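Local coordinates for protein deoxyhypusine synthase, putative (Entamoeba histolytica, PDB 7L9R) that probably acts as a deoxyhypusine synthase, an NAD-dependent transferase that makes deoxyhypusine on a lysine of the translation factor eIF5A, at residues Thr120-Cys132 / Thr216-Gly228. Sequence-based numbering, arbitrary orientation.
Sequences TTAGAIETDIMKC and TIFCPALTDGLFG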
loop_
_atom_site.group_PDB
_atom_site.type_symbol
_atom_site.label_atom_id
_atom_site.label_comp_id
_atom_site.label_asym_id
_atom_site.label_seq_id
_atom_site.Cartn_x
_atom_site.Cartn_y
_atom_site.Cartn_z
ATOM N N THR B 120 6.155 18.378 -13.975
ATOM C CA THR B 120 6.115 16.961 -14.303
ATOM C C THR B 120 7.462 16.325 -13.969
ATOM O O THR B 120 8.357 16.969 -13.414
ATOM C CB THR B 120 5.696 16.743 -15.764
ATOM O OG1 THR B 120 5.479 15.344 -15.987
ATOM C CG2 THR B 120 6.753 17.264 -16.727
ATOM N N THR B 121 7.599 15.047 -14.305
ATOM C CA THR B 121 8.707 14.226 -13.842
ATOM C C THR B 121 9.508 13.688 -15.022
ATOM O O THR B 121 9.131 13.850 -16.189
ATOM C CB THR B 121 8.198 13.055 -12.998
ATOM O OG1 THR B 121 7.374 12.216 -13.816
ATOM C CG2 THR B 121 7.367 13.571 -11.829
ATOM N N ALA B 122 10.619 13.026 -14.687
ATOM C CA ALA B 122 11.546 12.499 -15.683
ATOM C C ALA B 122 10.850 11.529 -16.635
ATOM O O ALA B 122 10.141 10.618 -16.205
ATOM C CB ALA B 122 12.715 11.801 -14.987
ATOM N N GLY B 123 11.055 11.731 -17.940
ATOM C CA GLY B 123 10.473 10.894 -18.961
ATOM C C GLY B 123 9.232 11.470 -19.622
ATOM O O GLY B 123 8.863 11.017 -20.711
ATOM N N ALA B 124 8.580 12.451 -18.996
ATOM C CA ALA B 124 7.306 12.942 -19.514
ATOM C C ALA B 124 7.488 13.653 -20.845
ATOM O O ALA B 124 6.758 13.387 -21.806
ATOM C CB ALA B 124 6.645 13.877 -18.504
ATOM N N ILE B 125 8.471 14.552 -20.922
ATOM C CA ILE B 125 8.670 15.325 -22.141
ATOM C C ILE B 125 9.039 14.408 -23.304
ATOM O O ILE B 125 8.549 14.577 -24.429
ATOM C CB ILE B 125 9.733 16.420 -21.907
ATOM C CG1 ILE B 125 9.302 17.335 -20.755
ATOM C CG2 ILE B 125 9.964 17.234 -23.166
ATOM C CD1 ILE B 125 7.890 17.895 -20.907
ATOM N N GLU B 126 9.901 13.422 -23.054
ATOM C CA GLU B 126 10.344 12.550 -24.137
ATOM C C GLU B 126 9.211 11.657 -24.629
ATOM O O GLU B 126 9.168 11.303 -25.813
ATOM C CB GLU B 126 11.539 11.712 -23.680
ATOM C CG GLU B 126 12.729 12.543 -23.215
ATOM C CD GLU B 126 12.742 12.774 -21.705
ATOM O OE1 GLU B 126 11.672 13.085 -21.133
ATOM O OE2 GLU B 126 13.828 12.651 -21.098
ATOM N N THR B 127 8.288 11.291 -23.736
ATOM C CA THR B 127 7.111 10.527 -24.141
ATOM C C THR B 127 6.214 11.349 -25.058
ATOM O O THR B 127 5.716 10.837 -26.067
ATOM C CB THR B 127 6.346 10.074 -22.899
ATOM O OG1 THR B 127 7.216 9.282 -22.088
ATOM C CG2 THR B 127 5.104 9.260 -23.259
ATOM N N ASP B 128 6.015 12.630 -24.728
ATOM C CA ASP B 128 5.196 13.507 -25.559
ATOM C C ASP B 128 5.787 13.635 -26.959
ATOM O O ASP B 128 5.059 13.560 -27.961
ATOM C CB ASP B 128 5.072 14.870 -24.874
ATOM C CG ASP B 128 4.122 15.825 -25.589
ATOM O OD1 ASP B 128 2.997 15.410 -25.958
ATOM O OD2 ASP B 128 4.496 17.012 -25.751
ATOM N N ILE B 129 7.115 13.778 -27.040
ATOM C CA ILE B 129 7.819 13.815 -28.321
ATOM C C ILE B 129 7.701 12.474 -29.036
ATOM O O ILE B 129 7.421 12.415 -30.240
ATOM C CB ILE B 129 9.296 14.194 -28.103
ATOM C CG1 ILE B 129 9.427 15.619 -27.565
ATOM C CG2 ILE B 129 10.105 14.005 -29.385
ATOM C CD1 ILE B 129 10.832 15.961 -27.093
ATOM N N MET B 130 7.935 11.381 -28.305
ATOM C CA MET B 130 7.937 10.049 -28.902
ATOM C C MET B 130 6.598 9.729 -29.558
ATOM O O MET B 130 6.556 9.132 -30.641
ATOM C CB MET B 130 8.277 9.014 -27.825
ATOM C CG MET B 130 8.393 7.591 -28.322
ATOM S SD MET B 130 8.881 6.429 -27.022
ATOM C CE MET B 130 10.204 7.330 -26.223
ATOM N N LYS B 131 5.493 10.138 -28.932
ATOM C CA LYS B 131 4.173 9.858 -29.484
ATOM C C LYS B 131 3.890 10.616 -30.773
ATOM O O LYS B 131 2.933 10.265 -31.469
ATOM C CB LYS B 131 3.086 10.175 -28.455
ATOM C CG LYS B 131 3.011 9.163 -27.329
ATOM C CD LYS B 131 1.893 9.481 -26.362
ATOM C CE LYS B 131 1.578 8.270 -25.489
ATOM N NZ LYS B 131 0.435 8.506 -24.556
ATOM N N CYS B 132 4.692 11.625 -31.122
ATOM C CA CYS B 132 4.522 12.287 -32.410
ATOM C C CYS B 132 5.104 11.481 -33.564
ATOM O O CYS B 132 4.748 11.735 -34.719
ATOM C CB CYS B 132 5.167 13.675 -32.393
ATOM S SG CYS B 132 4.424 14.859 -31.254
ATOM N N THR B 216 4.554 27.590 -19.024
ATOM C CA THR B 216 5.883 27.142 -18.642
ATOM C C THR B 216 5.794 25.769 -17.992
ATOM O O THR B 216 4.936 25.530 -17.135
ATOM C CB THR B 216 6.520 28.160 -17.697
ATOM O OG1 THR B 216 6.519 29.451 -18.327
ATOM C CG2 THR B 216 7.955 27.765 -17.346
ATOM N N ILE B 217 6.682 24.867 -18.407
ATOM C CA ILE B 217 6.712 23.491 -17.924
ATOM C C ILE B 217 7.991 23.299 -17.116
ATOM O O ILE B 217 9.099 23.438 -17.647
ATOM C CB ILE B 217 6.636 22.481 -19.081
ATOM C CG1 ILE B 217 5.337 22.666 -19.871
ATOM C CG2 ILE B 217 6.758 21.054 -18.557
ATOM C CD1 ILE B 217 5.235 21.788 -21.101
ATOM N N PHE B 218 7.835 23.004 -15.831
ATOM C CA PHE B 218 8.956 22.716 -14.952
ATOM C C PHE B 218 9.190 21.213 -14.885
ATOM O O PHE B 218 8.239 20.424 -14.836
ATOM C CB PHE B 218 8.700 23.272 -13.550
ATOM C CG PHE B 218 8.525 24.759 -13.522
ATOM C CD1 PHE B 218 9.625 25.598 -13.555
ATOM C CD2 PHE B 218 7.257 25.319 -13.492
ATOM C CE1 PHE B 218 9.470 26.976 -13.541
ATOM C CE2 PHE B 218 7.090 26.699 -13.483
ATOM C CZ PHE B 218 8.200 27.529 -13.505
ATOM N N CYS B 219 10.463 20.823 -14.908
ATOM C CA CYS B 219 10.852 19.420 -14.833
ATOM C C CYS B 219 12.271 19.331 -14.284
ATOM O O CYS B 219 13.223 19.119 -15.045
ATOM C CB CYS B 219 10.749 18.745 -16.205
ATOM S SG CYS B 219 11.026 16.955 -16.176
ATOM N N PRO B 220 12.448 19.483 -12.969
ATOM C CA PRO B 220 13.809 19.476 -12.407
ATOM C C PRO B 220 14.590 18.210 -12.715
ATOM O O PRO B 220 15.819 18.262 -12.819
ATOM C CB PRO B 220 13.559 19.624 -10.898
ATOM C CG PRO B 220 12.218 20.248 -10.791
ATOM C CD PRO B 220 11.420 19.708 -11.938
ATOM N N ALA B 221 13.920 17.075 -12.890
ATOM C CA ALA B 221 14.603 15.820 -13.167
ATOM C C ALA B 221 14.707 15.515 -14.664
ATOM O O ALA B 221 14.855 14.344 -15.033
ATOM C CB ALA B 221 13.905 14.674 -12.431
ATOM N N LEU B 222 14.642 16.541 -15.525
ATOM C CA LEU B 222 14.728 16.335 -16.973
ATOM C C LEU B 222 15.944 15.497 -17.362
ATOM O O LEU B 222 15.844 14.603 -18.210
ATOM C CB LEU B 222 14.766 17.686 -17.699
ATOM C CG LEU B 222 14.922 17.691 -19.230
ATOM C CD1 LEU B 222 13.728 17.030 -19.921
ATOM C CD2 LEU B 222 15.128 19.106 -19.780
ATOM N N THR B 223 17.100 15.762 -16.750
ATOM C CA THR B 223 18.314 15.039 -17.114
ATOM C C THR B 223 18.387 13.642 -16.508
ATOM O O THR B 223 19.366 12.931 -16.754
ATOM C CB THR B 223 19.567 15.842 -16.719
ATOM O OG1 THR B 223 19.536 16.152 -15.320
ATOM C CG2 THR B 223 19.668 17.134 -17.528
ATOM N N ASP B 224 17.398 13.229 -15.721
ATOM C CA ASP B 224 17.354 11.874 -15.183
ATOM C C ASP B 224 16.610 10.910 -16.100
ATOM O O ASP B 224 16.561 9.714 -15.810
ATOM C CB ASP B 224 16.707 11.875 -13.788
ATOM C CG ASP B 224 16.811 10.525 -13.083
ATOM O OD1 ASP B 224 17.944 10.076 -12.796
ATOM O OD2 ASP B 224 15.755 9.914 -12.809
ATOM N N GLY B 225 16.034 11.398 -17.200
ATOM C CA GLY B 225 15.322 10.570 -18.137
ATOM C C GLY B 225 16.081 10.366 -19.432
ATOM O O GLY B 225 17.305 10.548 -19.509
ATOM N N LEU B 226 15.335 10.002 -20.481
ATOM C CA LEU B 226 15.947 9.709 -21.774
ATOM C C LEU B 226 16.774 10.887 -22.280
ATOM O O LEU B 226 17.830 10.690 -22.897
ATOM C CB LEU B 226 14.868 9.339 -22.790
ATOM C CG LEU B 226 15.357 8.837 -24.145
ATOM C CD1 LEU B 226 16.172 7.565 -23.965
ATOM C CD2 LEU B 226 14.180 8.611 -25.090
ATOM N N PHE B 227 16.324 12.119 -22.004
ATOM C CA PHE B 227 17.124 13.300 -22.324
ATOM C C PHE B 227 18.526 13.202 -21.728
ATOM O O PHE B 227 19.516 13.512 -22.400
ATOM C CB PHE B 227 16.416 14.572 -21.841
ATOM C CG PHE B 227 17.069 15.854 -22.305
ATOM C CD1 PHE B 227 16.768 16.398 -23.541
ATOM C CD2 PHE B 227 17.969 16.523 -21.495
ATOM C CE1 PHE B 227 17.366 17.575 -23.966
ATOM C CE2 PHE B 227 18.567 17.694 -21.912
ATOM C CZ PHE B 227 18.270 18.220 -23.153
ATOM N N GLY B 228 18.636 12.753 -20.475
ATOM C CA GLY B 228 19.952 12.618 -19.868
ATOM C C GLY B 228 20.756 11.484 -20.477
ATOM O O GLY B 228 21.966 11.611 -20.680
HETATM O O HOH W 1 11.088 16.649 -12.571
HETATM O O HOH W 2 13.243 13.401 -18.618
#
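Glu126 OE2 is approached from two directions. The backbone N of Phe227 donates to it over 2.7 Å, and OE2 receives the bond on its anti lone pair, the one pointing away from OE1. The bond is nearly straight, at 168°. A water lies 2.7 Å from OE2 and is also within hydrogen-bonding distance of Leu222 O, though it has more acceptors in reach than protons. That water accepts from Gly123 N, so it links the carboxylate, the start of helix 124-130 and the turn before helix 226-237. The chain of Glu126 bends at its second torsion (chi2 94°), which folds the carboxylate back to the first turn of helix 226-237, where the helix dipole would probably favour its negative charge. Leu226 N is also near but badly angled for a bond; instead Leu226 CB packs against Glu126 CG at 3.9 Å. One turn further along helix 124-130, Met130 CE touches Leu226 CD2.

The two helix starts are close: Gly123 and Gly225 are both N-caps, and Gly225 CA lies 4.4 Å from Gly123 N. Beside them the methyl of Ala122 reaches Ala221 O at 3.3 Å and the Ala221 methyl. Cys219 places SG anti to its own N (chi1 -173°), 3.6 Å from Thr121 O. A second water bridges Thr120 O and Ala221 N.

Where the strands run side by side, Thr120 N donates to Phe218 O over 3.0 Å, continuing the pairing of strands 117-120 and 216-218, and the side chains of Ile125 and Ile217 cross at a slant, CD1 on CG2. Helix 189-200 packs on Ile125 and Cys219. Two neighbouring parallel strands thus each run through a loop into a helix, with the helix N-termini gathered at the C-terminal ends of the strands, as in Rossmann-like alpha/beta folds.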